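Local coordinates for protein endosialidase (Enterobacteria phage phi92, PDB 4HIZ) that cleaves alpha-2,8 and alpha-2,9 linkages within sialic acid polymers, acting as an endosialidase built from three chains, at residues 163-167 against 168-172; 309-312 against 313-316; 324-327 against 328-331; 378-381 against 382-385. All coordinates share one frame; numbering follows the deposited sequence. Where two conformers were deposited one is given.

Contact 1: 163-167 against 168-172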
loop_
_atom_site.group_PDB
_atom_site.type_symbol
_atom_site.label_atom_id
_atom_site.label_comp_id
_atom_site.label_asym_id
_atom_site.label_seq_id
_atom_site.Cartn_x
_atom_site.Cartn_y
_atom_site.Cartn_z
ATOM N N GLU A 163 -3.879 -31.642 2.189
ATOM C CA GLU A 163 -4.688 -32.507 1.346
ATOM C C GLU A 163 -4.432 -32.217 -0.118
ATOM O O GLU A 163 -4.192 -31.067 -0.500
ATOM C CB GLU A 163 -6.161 -32.224 1.641
ATOM C CG GLU A 163 -6.597 -32.671 3.056
ATOM C CD GLU A 163 -8.045 -32.373 3.348
ATOM O OE1 GLU A 163 -8.660 -31.525 2.626
ATOM O OE2 GLU A 163 -8.568 -32.955 4.329
ATOM N N THR A 164 -4.557 -33.248 -0.955
ATOM C CA THR A 164 -4.527 -33.068 -2.402
ATOM C C THR A 164 -5.936 -33.370 -2.901
ATOM O O THR A 164 -6.452 -34.484 -2.669
ATOM C CB THR A 164 -3.520 -34.035 -3.058
ATOM O OG1 THR A 164 -2.198 -33.694 -2.666
ATOM C CG2 THR A 164 -3.589 -33.964 -4.577
ATOM N N ARG A 165 -6.583 -32.400 -3.548
ATOM C CA ARG A 165 -7.990 -32.566 -3.955
ATOM C C ARG A 165 -8.128 -32.317 -5.448
ATOM O O ARG A 165 -7.367 -31.536 -6.044
ATOM C CB ARG A 165 -8.909 -31.593 -3.173
ATOM C CG ARG A 165 -8.638 -31.678 -1.618
ATOM C CD ARG A 165 -9.750 -31.010 -0.759
ATOM N NE ARG A 165 -11.013 -31.752 -0.863
ATOM C CZ ARG A 165 -11.558 -32.463 0.131
ATOM N NH1 ARG A 165 -12.709 -33.112 -0.075
ATOM N NH2 ARG A 165 -10.985 -32.497 1.341
ATOM N N TYR A 166 -9.126 -32.955 -6.057
ATOM C CA TYR A 166 -9.355 -32.778 -7.484
ATOM C C TYR A 166 -9.983 -31.423 -7.793
ATOM O O TYR A 166 -10.935 -30.987 -7.146
ATOM C CB TYR A 166 -10.270 -33.916 -7.994
ATOM C CG TYR A 166 -9.565 -35.252 -8.066
ATOM C CD1 TYR A 166 -8.670 -35.514 -9.095
ATOM C CD2 TYR A 166 -9.820 -36.262 -7.132
ATOM C CE1 TYR A 166 -8.018 -36.730 -9.187
ATOM C CE2 TYR A 166 -9.172 -37.506 -7.225
ATOM C CZ TYR A 166 -8.272 -37.709 -8.252
ATOM O OH TYR A 166 -7.613 -38.900 -8.399
ATOM N N LEU A 167 -9.481 -30.791 -8.836
ATOM C CA LEU A 167 -10.092 -29.545 -9.309
ATOM C C LEU A 167 -11.545 -29.748 -9.763
ATOM O O LEU A 167 -12.388 -28.853 -9.598
ATOM C CB LEU A 167 -9.250 -28.968 -10.448
ATOM C CG LEU A 167 -7.869 -28.443 -10.024
ATOM C CD1 LEU A 167 -6.936 -28.303 -11.211
ATOM C CD2 LEU A 167 -8.051 -27.091 -9.370
ATOM N N SER A 168 -11.847 -30.927 -10.322
ATOM C CA SER A 168 -13.139 -31.100 -10.970
ATOM C C SER A 168 -14.278 -31.205 -9.949
ATOM O O SER A 168 -15.339 -30.613 -10.137
ATOM C CB SER A 168 -13.120 -32.342 -11.854
ATOM O OG SER A 168 -12.924 -33.487 -11.058
ATOM N N ASN A 169 -14.056 -31.935 -8.863
ATOM C CA ASN A 169 -15.149 -32.238 -7.965
ATOM C C ASN A 169 -14.811 -32.140 -6.492
ATOM O O ASN A 169 -15.600 -32.568 -5.649
ATOM C CB ASN A 169 -15.676 -33.651 -8.273
ATOM C CG ASN A 169 -14.604 -34.720 -8.104
ATOM O OD1 ASN A 169 -13.589 -34.508 -7.435
ATOM N ND2 ASN A 169 -14.813 -35.867 -8.734
ATOM N N MET A 170 -13.624 -31.600 -6.195
ATOM C CA MET A 170 -13.180 -31.386 -4.830
ATOM C C MET A 170 -12.993 -32.646 -4.012
ATOM O O MET A 170 -12.782 -32.545 -2.805
ATOM C CB MET A 170 -14.124 -30.430 -4.092
ATOM C CG MET A 170 -13.732 -28.935 -4.248
ATOM S SD MET A 170 -12.110 -28.626 -3.468
ATOM C CE MET A 170 -12.537 -28.625 -1.733
ATOM N N ARG A 171 -13.053 -33.826 -4.637
ATOM C CA ARG A 171 -12.814 -35.025 -3.833
ATOM C C ARG A 171 -11.376 -35.117 -3.353
ATOM O O ARG A 171 -10.440 -34.661 -4.019
ATOM C CB ARG A 171 -13.223 -36.306 -4.594
ATOM C CG ARG A 171 -14.717 -36.359 -4.747
ATOM C CD ARG A 171 -15.176 -37.583 -5.510
ATOM N NE ARG A 171 -16.609 -37.508 -5.747
ATOM C CZ ARG A 171 -17.234 -38.329 -6.581
ATOM N NH1 ARG A 171 -16.522 -39.207 -7.259
ATOM N NH2 ARG A 171 -18.543 -38.240 -6.779
ATOM N N LEU A 172 -11.211 -35.760 -2.208
ATOM C CA LEU A 172 -9.891 -35.889 -1.608
ATOM C C LEU A 172 -9.126 -37.037 -2.297
ATOM O O LEU A 172 -9.536 -38.221 -2.190
ATOM C CB LEU A 172 -10.050 -36.166 -0.109
ATOM C CG LEU A 172 -8.741 -36.324 0.682
ATOM C CD1 LEU A 172 -7.863 -35.068 0.552
ATOM C CD2 LEU A 172 -9.052 -36.604 2.143
#
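Arg165 grips the carbonyl oxygen of Met170 side-on, with NE at 2.7 Å and NH1 at 2.8 Å from Met170 O, and this pair of hydrogen bonds pins the loop of a beta hairpin within one propeller blade. The strand carrying Glu163 to Tyr166 turns back here and leaves again from Leu172. The acceptor lies within a few degrees of the guanidinium plane, and a bend at chi3 (67°) folds the arginine chain round to meet it. On the far end of the same plane, Arg165 NH2 makes a salt bridge of 2.8 Å to Glu163 OE1, although the line of approach rises well above the carboxylate plane. That carboxylate is held further by His147 and Thr292, while Arg165 NH1 also reaches Thr290 O, so the buried charge is gripped at several points. Along the backbone, Tyr166 N donates to Arg171 O over 3.0 Å and Met170 N returns a bond of 2.9 Å to Tyr166 O. At the bend, Asn169 OD1 accepts from Arg171 N at 2.9 Å, closing an Asx turn, and its oxygen lies beside Tyr166 CB with amide and ring planes perpendicular. Packing completes the hairpin: Leu172 CB lies over one guanidinium face, toward its rim, Met170 CE lies 3.6 Å from Arg165 NE, and Leu172 CD1 comes to 3.5 Å from Glu163 CB.

Contact 2: 309-312 against 313-316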
loop_
_atom_site.group_PDB
_atom_site.type_symbol
_atom_site.label_atom_id
_atom_site.label_comp_id
_atom_site.label_asym_id
_atom_site.label_seq_id
_atom_site.Cartn_x
_atom_site.Cartn_y
_atom_site.Cartn_z
ATOM N N TYR A 309 -12.017 -35.328 11.645
ATOM C CA TYR A 309 -12.382 -35.691 10.263
ATOM C C TYR A 309 -13.841 -36.108 10.187
ATOM O O TYR A 309 -14.486 -36.409 11.217
ATOM C CB TYR A 309 -11.513 -36.871 9.736
ATOM C CG TYR A 309 -12.035 -38.253 10.164
ATOM C CD1 TYR A 309 -11.755 -38.753 11.442
ATOM C CD2 TYR A 309 -12.801 -39.020 9.297
ATOM C CE1 TYR A 309 -12.199 -40.007 11.846
ATOM C CE2 TYR A 309 -13.280 -40.275 9.704
ATOM C CZ TYR A 309 -12.974 -40.747 10.974
ATOM O OH TYR A 309 -13.449 -41.991 11.390
ATOM N N HIS A 310 -14.369 -36.091 8.977
ATOM C CA HIS A 310 -15.670 -36.731 8.772
ATOM C C HIS A 310 -15.777 -37.273 7.359
ATOM O O HIS A 310 -15.026 -36.876 6.433
ATOM C CB HIS A 310 -16.814 -35.718 9.058
ATOM C CG HIS A 310 -17.101 -34.769 7.931
ATOM N ND1 HIS A 310 -16.333 -33.656 7.672
ATOM C CD2 HIS A 310 -18.091 -34.769 7.001
ATOM C CE1 HIS A 310 -16.839 -33.000 6.635
ATOM N NE2 HIS A 310 -17.899 -33.664 6.196
ATOM N N ASN A 311 -16.715 -38.208 7.215
ATOM C CA ASN A 311 -17.184 -38.657 5.926
ATOM C C ASN A 311 -18.603 -38.126 5.809
ATOM O O ASN A 311 -19.484 -38.534 6.591
ATOM C CB ASN A 311 -17.185 -40.200 5.880
ATOM C CG ASN A 311 -18.241 -40.744 4.915
ATOM O OD1 ASN A 311 -18.496 -40.143 3.863
ATOM N ND2 ASN A 311 -18.868 -41.888 5.277
ATOM N N GLY A 312 -18.830 -37.205 4.860
ATOM C CA GLY A 312 -20.174 -36.717 4.577
ATOM C C GLY A 312 -20.634 -37.054 3.168
ATOM O O GLY A 312 -21.625 -36.490 2.685
ATOM N N ASP A 313 -19.924 -37.984 2.517
ATOM C CA ASP A 313 -20.148 -38.321 1.107
ATOM C C ASP A 313 -20.928 -39.620 0.948
ATOM O O ASP A 313 -21.752 -39.755 0.033
ATOM C CB ASP A 313 -18.816 -38.465 0.351
ATOM C CG ASP A 313 -18.200 -37.113 -0.030
ATOM O OD1 ASP A 313 -18.722 -36.472 -0.969
ATOM O OD2 ASP A 313 -17.187 -36.685 0.586
ATOM N N ILE A 314 -20.654 -40.574 1.834
ATOM C CA ILE A 314 -21.266 -41.912 1.726
ATOM C C ILE A 314 -22.072 -42.210 2.992
ATOM O O ILE A 314 -21.546 -42.116 4.089
ATOM C CB ILE A 314 -20.176 -43.006 1.627
ATOM C CG1 ILE A 314 -19.076 -42.636 0.616
ATOM C CG2 ILE A 314 -20.808 -44.378 1.322
ATOM C CD1 ILE A 314 -19.551 -42.459 -0.828
ATOM N N SER A 315 -23.350 -42.549 2.872
ATOM C CA SER A 315 -24.076 -42.999 4.053
ATOM C C SER A 315 -23.633 -44.432 4.324
ATOM O O SER A 315 -23.496 -45.202 3.397
ATOM C CB SER A 315 -25.588 -42.996 3.841
ATOM O OG SER A 315 -26.064 -41.675 3.806
ATOM N N PRO A 316 -23.434 -44.795 5.592
ATOM C CA PRO A 316 -23.610 -43.999 6.816
ATOM C C PRO A 316 -22.427 -43.058 7.039
ATOM O O PRO A 316 -21.286 -43.435 6.790
ATOM C CB PRO A 316 -23.676 -45.071 7.914
ATOM C CG PRO A 316 -22.818 -46.189 7.370
ATOM C CD PRO A 316 -23.073 -46.195 5.877
#
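Hydrogen bonds from the Asn311 carboxamide to the residues after it dominate this turn. Its OD1 accepts twice, from Asp313 N at 2.9 Å and from Ile314 N at 3.0 Å. The two donors arrive differently: Ile314 N lies in the carbonyl plane on a lone pair, with a nearly straight N-H (169°), whereas Asp313 N is tilted some 31° from that plane. The other half of the amide donates, Asn311 ND2 reaching a lone pair of Ile314 O at 2.9 Å, so both ends of the group are engaged and its flip is fixed. With chi1 at 152°, CG lies roughly opposite the backbone N and the amide extends into the curve of the chain. The bond to Asp313 N, two residues on, has the pattern of an Asx turn. It lies where strand 304-311 of a four-stranded propeller blade gives way to the loop leading to strand 318-324. Bonds to neighbours secure the loop on another side: Thr290 OG1 meets both Gly312 N and Asp313 OD2, and Asn311 pairs through its backbone with Arg318. Van der Waals contacts are sparser. Ile314 CB sits 4.0 Å from Asn311 OD1, and the Ile314 side chain also touches Ala285. Beyond it, the peptide bond between Ser315 and Pro316 is cis.

Contact 3: 324-327 against 328-331. With EDO (1,2-ethanediol), chain X.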
loop_
_atom_site.group_PDB
_atom_site.type_symbol
_atom_site.label_atom_id
_atom_site.label_comp_id
_atom_site.label_asym_id
_atom_site.label_seq_id
_atom_site.Cartn_x
_atom_site.Cartn_y
_atom_site.Cartn_z
ATOM N N PHE A 324 -3.096 -39.780 16.694
ATOM C CA PHE A 324 -1.702 -40.101 16.385
ATOM C C PHE A 324 -0.974 -40.280 17.709
ATOM O O PHE A 324 -0.812 -39.337 18.483
ATOM C CB PHE A 324 -1.040 -38.932 15.646
ATOM C CG PHE A 324 -1.515 -38.738 14.246
ATOM C CD1 PHE A 324 -2.763 -38.135 13.981
ATOM C CD2 PHE A 324 -0.704 -39.126 13.184
ATOM C CE1 PHE A 324 -3.181 -37.940 12.679
ATOM C CE2 PHE A 324 -1.120 -38.926 11.859
ATOM C CZ PHE A 324 -2.362 -38.307 11.611
ATOM N N ASN A 325 -0.519 -41.501 17.994
ATOM C CA ASN A 325 0.069 -41.747 19.296
ATOM C C ASN A 325 1.469 -41.133 19.451
ATOM O O ASN A 325 1.849 -40.680 20.552
ATOM C CB ASN A 325 0.089 -43.258 19.568
ATOM C CG ASN A 325 0.428 -43.554 21.013
ATOM O OD1 ASN A 325 -0.322 -43.170 21.928
ATOM N ND2 ASN A 325 1.575 -44.179 21.238
ATOM N N ASN A 326 2.217 -41.098 18.346
ATOM C CA ASN A 326 3.540 -40.495 18.327
ATOM C C ASN A 326 3.852 -40.113 16.907
ATOM O O ASN A 326 4.386 -40.899 16.132
ATOM C CB ASN A 326 4.593 -41.456 18.860
ATOM C CG ASN A 326 6.001 -40.830 18.911
ATOM O OD1 ASN A 326 6.300 -39.788 18.288
ATOM N ND2 ASN A 326 6.889 -41.511 19.621
ATOM N N ALA A 327 3.487 -38.884 16.567
ATOM C CA ALA A 327 3.627 -38.430 15.201
ATOM C C ALA A 327 5.082 -38.133 14.838
ATOM O O ALA A 327 5.394 -38.014 13.658
ATOM C CB ALA A 327 2.787 -37.195 14.996
ATOM N N TYR A 328 5.955 -37.967 15.841
ATOM C CA TYR A 328 7.357 -37.688 15.556
ATOM C C TYR A 328 8.020 -38.973 15.045
ATOM O O TYR A 328 8.611 -39.002 13.968
ATOM C CB TYR A 328 8.073 -37.117 16.797
ATOM C CG TYR A 328 9.548 -36.812 16.568
ATOM C CD1 TYR A 328 10.506 -37.838 16.599
ATOM C CD2 TYR A 328 9.981 -35.508 16.306
ATOM C CE1 TYR A 328 11.850 -37.572 16.362
ATOM C CE2 TYR A 328 11.321 -35.226 16.082
ATOM C CZ TYR A 328 12.251 -36.261 16.117
ATOM O OH TYR A 328 13.570 -35.977 15.877
ATOM N N SER A 329 7.921 -40.048 15.803
ATOM C CA SER A 329 8.558 -41.296 15.392
ATOM C C SER A 329 7.765 -42.032 14.318
ATOM O O SER A 329 8.345 -42.755 13.507
ATOM C CB SER A 329 8.775 -42.205 16.597
ATOM O OG SER A 329 7.538 -42.518 17.208
ATOM N N ASP A 330 6.443 -41.842 14.315
ATOM C CA ASP A 330 5.558 -42.598 13.430
ATOM C C ASP A 330 4.475 -41.742 12.840
ATOM O O ASP A 330 3.298 -41.914 13.174
ATOM C CB ASP A 330 4.879 -43.757 14.199
ATOM C CG ASP A 330 5.865 -44.792 14.678
ATOM O OD1 ASP A 330 6.320 -45.600 13.838
ATOM O OD2 ASP A 330 6.160 -44.806 15.894
ATOM N N PRO A 331 4.863 -40.836 11.945
ATOM C CA PRO A 331 3.882 -39.864 11.419
ATOM C C PRO A 331 2.781 -40.527 10.616
ATOM O O PRO A 331 1.726 -39.947 10.516
ATOM C CB PRO A 331 4.734 -38.916 10.537
ATOM C CG PRO A 331 6.018 -39.706 10.254
ATOM C CD PRO A 331 6.235 -40.592 11.459
HETATM C C1 EDO X . 9.559 -37.843 21.013
HETATM O O1 EDO X . 10.963 -38.156 21.090
HETATM C C2 EDO X . 8.774 -39.000 20.408
HETATM O O2 EDO X . 9.459 -40.233 20.654
HETATM O O HOH W 1 1.636 -41.774 15.543
#
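Asn326 OD1 takes the amide of Ser329 from an unexpected direction: the 3.0 Å bond from Ser329 N is almost straight at the hydrogen (175°), yet the donor stands 59° out of the carbonyl plane. A weak second bond, 3.1 Å, comes to Asn326 OD1 from Tyr328 N. They belong to the loop linking strands 318-324 and 335-338, the third and fourth of a propeller blade. The main chain closes beneath the side chain, Asp330 N donating to Asn326 O over 2.9 Å, a five-residue alpha turn. A water fills the bend as well, accepting from Asn326 N and donating to Asp330 O. Because chi1 is -178°, the carboxamide is carried forward over the turn, and its ND2 is left to reach O2 of a bound 1,2-ethanediol at 3.1 Å. The Tyr328 side chain leads away from 324-327, its OH bonded to Leu210 O and its ring in a cation-pi contact with Lys211. Ala327 O is flanked by the proline, lying 3.3 Å from Pro331 CB. The buried Phe324 ring, packed against Phe305 and Phe334, turns its edge to the end of the loop, with CE2 3.3 Å from Pro331 O in the plane of the ring.

Contact 4: 378-381 against 382-385. With CA (calcium ion), chain B.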
loop_
_atom_site.group_PDB
_atom_site.type_symbol
_atom_site.label_atom_id
_atom_site.label_comp_id
_atom_site.label_asym_id
_atom_site.label_seq_id
_atom_site.Cartn_x
_atom_site.Cartn_y
_atom_site.Cartn_z
ATOM N N SER A 378 -14.858 -36.341 25.936
ATOM C CA SER A 378 -14.391 -37.706 26.153
ATOM C C SER A 378 -13.286 -37.643 27.168
ATOM O O SER A 378 -12.367 -36.838 27.035
ATOM C CB SER A 378 -13.847 -38.306 24.859
ATOM O OG SER A 378 -13.220 -39.567 25.107
ATOM N N ALA A 379 -13.359 -38.514 28.169
ATOM C CA ALA A 379 -12.316 -38.626 29.185
ATOM C C ALA A 379 -11.308 -39.731 28.844
ATOM O O ALA A 379 -10.363 -39.983 29.610
ATOM C CB ALA A 379 -12.945 -38.892 30.553
ATOM N N ASP A 380 -11.497 -40.385 27.699
ATOM C CA ASP A 380 -10.613 -41.468 27.299
ATOM C C ASP A 380 -10.131 -41.347 25.850
ATOM O O ASP A 380 -10.045 -42.345 25.113
ATOM C CB ASP A 380 -11.252 -42.840 27.578
ATOM C CG ASP A 380 -12.515 -43.081 26.774
ATOM O OD1 ASP A 380 -12.890 -42.215 25.958
ATOM O OD2 ASP A 380 -13.138 -44.168 26.956
ATOM N N LEU A 381 -9.800 -40.119 25.464
ATOM C CA LEU A 381 -9.122 -39.868 24.206
ATOM C C LEU A 381 -9.969 -40.305 23.020
ATOM O O LEU A 381 -9.438 -40.740 21.999
ATOM C CB LEU A 381 -7.748 -40.569 24.172
ATOM C CG LEU A 381 -6.876 -40.180 25.361
ATOM C CD1 LEU A 381 -5.598 -41.001 25.438
ATOM C CD2 LEU A 381 -6.589 -38.692 25.273
ATOM N N GLY A 382 -11.286 -40.181 23.146
ATOM C CA GLY A 382 -12.134 -40.356 21.983
ATOM C C GLY A 382 -12.724 -41.757 21.831
ATOM O O GLY A 382 -13.430 -42.021 20.856
ATOM N N GLU A 383 -12.432 -42.667 22.759
ATOM C CA GLU A 383 -13.048 -43.989 22.691
ATOM C C GLU A 383 -14.516 -43.947 23.086
ATOM O O GLU A 383 -15.321 -44.674 22.531
ATOM C CB GLU A 383 -12.310 -44.991 23.581
ATOM C CG GLU A 383 -10.833 -45.083 23.297
ATOM C CD GLU A 383 -10.488 -46.207 22.369
ATOM O OE1 GLU A 383 -11.014 -46.233 21.235
ATOM O OE2 GLU A 383 -9.697 -47.079 22.789
ATOM N N ASN A 384 -14.857 -43.103 24.059
ATOM C CA ASN A 384 -16.244 -42.954 24.511
ATOM C C ASN A 384 -16.556 -41.495 24.757
ATOM O O ASN A 384 -15.702 -40.771 25.271
ATOM C CB ASN A 384 -16.451 -43.731 25.801
ATOM C CG ASN A 384 -16.356 -45.235 25.577
ATOM O OD1 ASN A 384 -17.290 -45.846 25.078
ATOM N ND2 ASN A 384 -15.212 -45.808 25.887
ATOM N N TRP A 385 -17.777 -41.073 24.430
ATOM C CA TRP A 385 -18.131 -39.672 24.535
ATOM C C TRP A 385 -19.418 -39.496 25.326
ATOM O O TRP A 385 -20.261 -40.412 25.365
ATOM C CB TRP A 385 -18.361 -39.127 23.134
ATOM C CG TRP A 385 -17.188 -39.184 22.237
ATOM C CD1 TRP A 385 -16.805 -40.241 21.449
ATOM C CD2 TRP A 385 -16.244 -38.122 21.979
ATOM N NE1 TRP A 385 -15.668 -39.910 20.734
ATOM C CE2 TRP A 385 -15.309 -38.618 21.040
ATOM C CE3 TRP A 385 -16.091 -36.809 22.471
ATOM C CZ2 TRP A 385 -14.241 -37.859 20.572
ATOM C CZ3 TRP A 385 -15.018 -36.052 22.000
ATOM C CH2 TRP A 385 -14.108 -36.580 21.058
HETATM CA CA CA B . -16.361 -45.911 20.601
HETATM O O HOH W 2 -15.357 -40.503 28.101
HETATM O O HOH W 3 -14.934 -44.007 19.600
HETATM O O HOH W 4 -17.059 -47.239 22.443
HETATM O O HOH W 5 -17.444 -47.867 20.255
HETATM O O HOH W 6 -18.057 -43.940 20.146
HETATM O O HOH W 7 -16.812 -45.763 18.160
#
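From Asp380 to Glu383 the chain makes a type I' beta turn, with Leu381 and Gly382 in left-handed backbone conformations and a weak closing bond of 3.4 Å from Glu383 N to Asp380 O. The sequence Ser-Ala-Asp-Leu-Gly-Glu-Asn-Trp fits the Asp box of sialidases, and it sits in the customary place, between the third and fourth strands of a propeller blade. Ser378 OG sits inside the turn, accepting from Gly382 N at 2.8 Å and from Asp380 N, the latter an ST turn; Asn384 O lies close to the same hydroxyl. The Asp380 carboxylate faces Asn384 with both oxygens, each using its syn lone pair: OD1 takes Asn384 N at 2.9 Å, and OD2 takes Asn384 ND2, also at 2.9 Å, along a nearly straight N-H (176°). With chi1 at 63°, CG is placed between the backbone N and the carbonyl carbon, which folds the carboxylate back over the turn. Outside, Arg337 binds Leu381 O. A calcium ion is bound at the turn by Glu383 O at 2.5 Å, by five waters and by one further atom; one of those waters donates to Gly382 O and another to Asn384 OD1. Underneath, Trp385 packs on Leu359 and Leu361 and offers a face to the serine, in a CH-pi contact with Ser378 CB 3.7 Å from the centroid of the six-membered ring.

How the contacts relate
All four turns belong to the beta propeller, in three blades that follow one another along the chain. Contacts 1 and 2 each join the second and third strands of a blade, with nearest atoms about 5 Å apart, and both bond to Thr290. Contacts 3 and 4 join third and fourth strands, their centres about 20 Å apart. Strand 318-324 links contact 2 at its start to contact 3 at its end, with centres about 25 Å apart. Contact 1 lies near a bound sugar: the Thr164 side chain is about 5 Å from a fructose and touches His136 and Tyr146, which line a glycan pocket. Contact 4 instead carries a calcium ion.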